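PDB 6ILS: ribokinase from Arabidopsis thaliana, which catalyses the magnesium-dependent transfer of a phosphoryl group from ATP to O-5 of D-ribose, giving D-ribose 5-phosphate. Local coordinates for residues T56-G68 with H83-H97. Sequence-based numbering, arbitrary orientation.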
loop_
_atom_site.group_PDB
_atom_site.type_symbol
_atom_site.label_atom_id
_atom_site.label_comp_id
_atom_site.label_asym_id
_atom_site.label_seq_id
_atom_site.Cartn_x
_atom_site.Cartn_y
_atom_site.Cartn_z
ATOM N N THR B 56 1.057 9.398 26.569
ATOM C CA THR B 56 0.414 9.830 25.324
ATOM C C THR B 56 -0.642 8.836 24.839
ATOM O O THR B 56 -0.365 7.637 24.728
ATOM C CB THR B 56 1.467 10.026 24.212
ATOM O OG1 THR B 56 2.395 11.046 24.608
ATOM C CG2 THR B 56 0.806 10.441 22.905
ATOM N N TYR B 57 -1.844 9.338 24.560
ATOM C CA TYR B 57 -2.936 8.561 23.997
ATOM C C TYR B 57 -3.184 8.995 22.561
ATOM O O TYR B 57 -3.144 10.189 22.259
ATOM C CB TYR B 57 -4.236 8.765 24.801
ATOM C CG TYR B 57 -4.234 8.064 26.126
ATOM C CD1 TYR B 57 -3.503 8.568 27.193
ATOM C CD2 TYR B 57 -4.942 6.887 26.311
ATOM C CE1 TYR B 57 -3.476 7.922 28.406
ATOM C CE2 TYR B 57 -4.920 6.230 27.529
ATOM C CZ TYR B 57 -4.191 6.754 28.569
ATOM O OH TYR B 57 -4.162 6.114 29.781
ATOM N N PHE B 58 -3.474 8.038 21.689
ATOM C CA PHE B 58 -3.893 8.347 20.334
ATOM C C PHE B 58 -5.344 7.928 20.180
ATOM O O PHE B 58 -5.690 6.769 20.426
ATOM C CB PHE B 58 -3.007 7.631 19.295
ATOM C CG PHE B 58 -3.494 7.783 17.875
ATOM C CD1 PHE B 58 -3.635 9.045 17.308
ATOM C CD2 PHE B 58 -3.788 6.677 17.108
ATOM C CE1 PHE B 58 -4.083 9.216 16.013
ATOM C CE2 PHE B 58 -4.234 6.828 15.795
ATOM C CZ PHE B 58 -4.373 8.103 15.238
ATOM N N VAL B 59 -6.188 8.883 19.799
ATOM C CA VAL B 59 -7.581 8.608 19.478
ATOM C C VAL B 59 -7.778 8.665 17.971
ATOM O O VAL B 59 -7.600 9.710 17.325
ATOM C CB VAL B 59 -8.533 9.610 20.164
ATOM C CG1 VAL B 59 -9.999 9.291 19.803
ATOM C CG2 VAL B 59 -8.300 9.612 21.656
ATOM N N GLY B 60 -8.134 7.532 17.381
ATOM C CA GLY B 60 -8.175 7.472 15.943
ATOM C C GLY B 60 -8.973 6.269 15.478
ATOM O O GLY B 60 -9.380 5.449 16.294
ATOM N N ARG B 61 -9.163 6.178 14.167
ATOM C CA ARG B 61 -9.952 5.112 13.539
ATOM C C ARG B 61 -9.127 4.392 12.497
ATOM O O ARG B 61 -8.556 5.029 11.609
ATOM C CB ARG B 61 -11.210 5.676 12.881
ATOM C CG ARG B 61 -12.215 6.241 13.864
ATOM C CD ARG B 61 -12.635 5.164 14.834
ATOM N NE ARG B 61 -13.634 5.632 15.786
ATOM C CZ ARG B 61 -13.340 6.096 16.993
ATOM N NH1 ARG B 61 -12.071 6.174 17.389
ATOM N NH2 ARG B 61 -14.316 6.490 17.804
ATOM N N LEU B 62 -9.094 3.064 12.600
ATOM C CA LEU B 62 -8.352 2.221 11.676
ATOM C C LEU B 62 -9.285 1.248 10.980
ATOM O O LEU B 62 -10.355 0.955 11.500
ATOM C CB LEU B 62 -7.273 1.430 12.415
ATOM C CG LEU B 62 -6.223 2.251 13.149
ATOM C CD1 LEU B 62 -5.245 1.311 13.828
ATOM C CD2 LEU B 62 -5.521 3.135 12.140
ATOM N N GLY B 63 -8.881 0.746 9.815
ATOM C CA GLY B 63 -9.564 -0.399 9.223
ATOM C C GLY B 63 -9.022 -1.668 9.851
ATOM O O GLY B 63 -7.938 -1.666 10.424
ATOM N N GLU B 64 -9.779 -2.759 9.769
ATOM C CA GLU B 64 -9.285 -4.041 10.249
ATOM C C GLU B 64 -8.529 -4.689 9.099
ATOM O O GLU B 64 -9.047 -5.591 8.435
ATOM C CB GLU B 64 -10.433 -4.938 10.739
ATOM C CG GLU B 64 -11.091 -4.460 12.038
ATOM C CD GLU B 64 -12.465 -5.081 12.287
ATOM O OE1 GLU B 64 -12.800 -6.073 11.613
ATOM O OE2 GLU B 64 -13.209 -4.569 13.156
ATOM N N ASP B 65 -7.317 -4.199 8.844
ATOM C CA ASP B 65 -6.527 -4.642 7.698
ATOM C C ASP B 65 -5.040 -4.598 8.026
ATOM O O ASP B 65 -4.655 -4.279 9.146
ATOM C CB ASP B 65 -6.836 -3.794 6.449
ATOM C CG ASP B 65 -6.765 -2.277 6.710
ATOM O OD1 ASP B 65 -6.013 -1.853 7.607
ATOM O OD2 ASP B 65 -7.469 -1.522 6.001
ATOM N N ALA B 66 -4.203 -4.933 7.047
ATOM C CA ALA B 66 -2.768 -5.015 7.271
ATOM C C ALA B 66 -2.146 -3.639 7.562
ATOM O O ALA B 66 -1.228 -3.529 8.375
ATOM C CB ALA B 66 -2.081 -5.668 6.054
ATOM N N HIS B 67 -2.644 -2.609 6.886
ATOM C CA HIS B 67 -2.198 -1.230 7.138
ATOM C C HIS B 67 -2.537 -0.789 8.569
ATOM O O HIS B 67 -1.747 -0.092 9.228
ATOM C CB HIS B 67 -2.839 -0.268 6.144
ATOM C CG HIS B 67 -2.282 -0.357 4.757
ATOM N ND1 HIS B 67 -2.966 0.114 3.656
ATOM C CD2 HIS B 67 -1.103 -0.834 4.290
ATOM C CE1 HIS B 67 -2.240 -0.080 2.570
ATOM N NE2 HIS B 67 -1.101 -0.644 2.926
ATOM N N GLY B 68 -3.716 -1.193 9.031
ATOM C CA GLY B 68 -4.149 -0.923 10.390
ATOM C C GLY B 68 -3.221 -1.558 11.394
ATOM O O GLY B 68 -2.866 -0.951 12.403
ATOM N N HIS B 83 -0.374 4.875 24.304
ATOM C CA HIS B 83 -1.562 4.188 24.810
ATOM C C HIS B 83 -2.626 4.146 23.719
ATOM O O HIS B 83 -3.064 5.192 23.230
ATOM C CB HIS B 83 -2.100 4.877 26.063
ATOM C CG HIS B 83 -1.178 4.792 27.237
ATOM N ND1 HIS B 83 -0.111 5.650 27.407
ATOM C CD2 HIS B 83 -1.153 3.947 28.293
ATOM C CE1 HIS B 83 0.528 5.340 28.521
ATOM N NE2 HIS B 83 -0.083 4.309 29.078
ATOM N N LEU B 84 -3.043 2.936 23.336
ATOM C CA LEU B 84 -3.953 2.758 22.214
ATOM C C LEU B 84 -5.395 2.415 22.608
ATOM O O LEU B 84 -6.181 2.025 21.750
ATOM C CB LEU B 84 -3.414 1.665 21.282
ATOM C CG LEU B 84 -2.053 2.021 20.653
ATOM C CD1 LEU B 84 -1.560 0.930 19.710
ATOM C CD2 LEU B 84 -2.180 3.336 19.906
ATOM N N ASP B 85 -5.740 2.589 23.885
ATOM C CA ASP B 85 -7.066 2.182 24.383
ATOM C C ASP B 85 -8.230 2.743 23.558
ATOM O O ASP B 85 -9.270 2.088 23.429
ATOM C CB ASP B 85 -7.273 2.590 25.857
ATOM C CG ASP B 85 -6.007 2.491 26.701
ATOM O OD1 ASP B 85 -4.923 2.143 26.187
ATOM O OD2 ASP B 85 -6.114 2.717 27.924
ATOM N N TYR B 86 -8.071 3.943 23.003
ATOM C CA TYR B 86 -9.180 4.613 22.332
ATOM C C TYR B 86 -9.078 4.605 20.822
ATOM O O TYR B 86 -9.765 5.357 20.137
ATOM C CB TYR B 86 -9.302 6.049 22.832
ATOM C CG TYR B 86 -9.601 6.078 24.294
ATOM C CD1 TYR B 86 -10.910 6.057 24.756
ATOM C CD2 TYR B 86 -8.579 6.104 25.221
ATOM C CE1 TYR B 86 -11.187 6.063 26.109
ATOM C CE2 TYR B 86 -8.846 6.110 26.569
ATOM C CZ TYR B 86 -10.147 6.086 27.009
ATOM O OH TYR B 86 -10.398 6.096 28.365
ATOM N N VAL B 87 -8.228 3.736 20.304
ATOM C CA VAL B 87 -8.215 3.471 18.883
ATOM C C VAL B 87 -9.323 2.467 18.608
ATOM O O VAL B 87 -9.450 1.473 19.319
ATOM C CB VAL B 87 -6.858 2.908 18.409
ATOM C CG1 VAL B 87 -6.927 2.576 16.930
ATOM C CG2 VAL B 87 -5.720 3.910 18.689
ATOM N N ARG B 88 -10.141 2.742 17.606
ATOM C CA ARG B 88 -11.162 1.793 17.190
ATOM C C ARG B 88 -10.932 1.389 15.749
ATOM O O ARG B 88 -10.530 2.213 14.928
ATOM C CB ARG B 88 -12.564 2.385 17.343
ATOM C CG ARG B 88 -12.997 2.606 18.770
ATOM C CD ARG B 88 -14.486 2.917 18.841
ATOM N NE ARG B 88 -14.904 3.252 20.202
ATOM C CZ ARG B 88 -16.166 3.459 20.571
ATOM N NH1 ARG B 88 -17.144 3.360 19.679
ATOM N NH2 ARG B 88 -16.449 3.761 21.833
ATOM N N SER B 89 -11.191 0.118 15.443
ATOM C CA SER B 89 -11.057 -0.388 14.079
ATOM C C SER B 89 -12.419 -0.825 13.530
ATOM O O SER B 89 -13.253 -1.337 14.278
ATOM C CB SER B 89 -10.066 -1.551 14.034
ATOM O OG SER B 89 -8.815 -1.184 14.604
ATOM N N VAL B 90 -12.647 -0.605 12.237
ATOM C CA VAL B 90 -13.917 -0.960 11.594
ATOM C C VAL B 90 -13.648 -1.902 10.418
ATOM O O VAL B 90 -12.560 -1.886 9.846
ATOM C CB VAL B 90 -14.685 0.290 11.087
ATOM C CG1 VAL B 90 -15.082 1.200 12.251
ATOM C CG2 VAL B 90 -13.853 1.055 10.050
ATOM N N ASN B 91 -14.626 -2.715 10.035
ATOM C CA ASN B 91 -14.376 -3.642 8.932
ATOM C C ASN B 91 -14.998 -3.188 7.622
ATOM O O ASN B 91 -14.925 -3.899 6.618
ATOM C CB ASN B 91 -14.863 -5.052 9.286
ATOM C CG ASN B 91 -16.340 -5.101 9.647
ATOM O OD1 ASN B 91 -17.148 -4.312 9.153
ATOM N ND2 ASN B 91 -16.701 -6.047 10.511
ATOM N N ASN B 92 -15.596 -2.000 7.624
ATOM C CA ASN B 92 -16.248 -1.485 6.426
ATOM C C ASN B 92 -15.551 -0.262 5.817
ATOM O O ASN B 92 -16.049 0.325 4.860
ATOM C CB ASN B 92 -17.704 -1.144 6.733
ATOM C CG ASN B 92 -17.836 -0.006 7.721
ATOM O OD1 ASN B 92 -16.900 0.292 8.470
ATOM N ND2 ASN B 92 -19.003 0.634 7.738
ATOM N N GLU B 93 -14.411 0.128 6.384
ATOM C CA GLU B 93 -13.575 1.170 5.786
ATOM C C GLU B 93 -12.122 0.727 5.845
ATOM O O GLU B 93 -11.725 0.070 6.804
ATOM C CB GLU B 93 -13.750 2.513 6.512
ATOM C CG GLU B 93 -15.157 3.087 6.451
ATOM C CD GLU B 93 -15.523 3.614 5.077
ATOM O OE1 GLU B 93 -14.615 3.770 4.233
ATOM O OE2 GLU B 93 -16.720 3.893 4.843
ATOM N N PRO B 94 -11.324 1.088 4.829
ATOM C CA PRO B 94 -9.890 0.781 4.879
ATOM C C PRO B 94 -9.138 1.779 5.757
ATOM O O PRO B 94 -9.567 2.931 5.830
ATOM C CB PRO B 94 -9.459 0.916 3.423
ATOM C CG PRO B 94 -10.371 1.973 2.875
ATOM C CD PRO B 94 -11.684 1.846 3.616
ATOM N N THR B 95 -8.064 1.344 6.414
ATOM C CA THR B 95 -7.129 2.274 7.063
ATOM C C THR B 95 -6.715 3.310 6.021
ATOM O O THR B 95 -6.467 2.960 4.865
ATOM C CB THR B 95 -5.894 1.521 7.625
ATOM O OG1 THR B 95 -6.324 0.593 8.629
ATOM C CG2 THR B 95 -4.835 2.471 8.226
ATOM N N GLY B 96 -6.674 4.579 6.406
ATOM C CA GLY B 96 -6.256 5.623 5.490
ATOM C C GLY B 96 -4.844 5.376 4.990
ATOM O O GLY B 96 -4.011 4.772 5.661
ATOM N N HIS B 97 -4.574 5.825 3.779
ATOM C CA HIS B 97 -3.235 5.680 3.251
ATOM C C HIS B 97 -2.937 6.787 2.258
ATOM O O HIS B 97 -3.845 7.479 1.780
ATOM C CB HIS B 97 -3.032 4.283 2.619
ATOM C CG HIS B 97 -4.144 3.839 1.719
ATOM N ND1 HIS B 97 -5.375 3.444 2.195
ATOM C CD2 HIS B 97 -4.189 3.668 0.375
ATOM C CE1 HIS B 97 -6.144 3.085 1.179
ATOM N NE2 HIS B 97 -5.444 3.203 0.064
HETATM O O HOH W 1 -5.911 5.715 23.004
HETATM O O HOH W 2 -6.929 5.139 9.372
HETATM O O HOH W 3 -12.195 6.197 20.380
HETATM O O HOH W 4 -6.883 -2.508 12.965
HETATM O O HOH W 5 -5.624 0.521 3.926
#
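Backbone hydrogen bonds zip L62 to R88 and V90: L62 N donates to R88 O (2.9 Å) and L62 O accepts from V90 N, the regular parallel pattern, which R88 N to G60 O and E64 N to V90 O continue. Toward the N-terminal end of strand 56-63, beside the L84-V87 turn, a water bridges F58 O, H83 O and Y86 N. The aromatic contact lies beyond it: the H83 ring forms an offset stack with Y57, planes 18° apart, and H83 CB sits over the Y57 face, 3.5 Å from the ring centroid. Strands 56-63 and 87-90, joined through helix 66-75, make a beta-alpha-beta unit at the edge of the central sheet of the PfkB fold. Branched V87 serves two neighbours, CG1 meeting L62 CD1 at 3.7 Å and CG2 packing against F58 CD2. A bend in the R61 chain at its second torsion (chi2 -59°) brings the guanidinium alongside R88, whose CB lies over one face; D129, salt-bridged to R88, probably eases the like charges. Polar side chains fasten the far end. D65, the N-cap of helix 66-75, has two oxygens to share: OD1 takes G68 N and T95 OG1 (2.7 Å), OD2 takes T95 N (3.0 Å) on its syn lone pair. T95 OG1, a hydroxyl, can also accept from G63 N; a CB on G63 would clash with E93 O. An alanine at D65 would probably leave the T95 N-H and hydroxyl without their acceptor and G68 N uncapped.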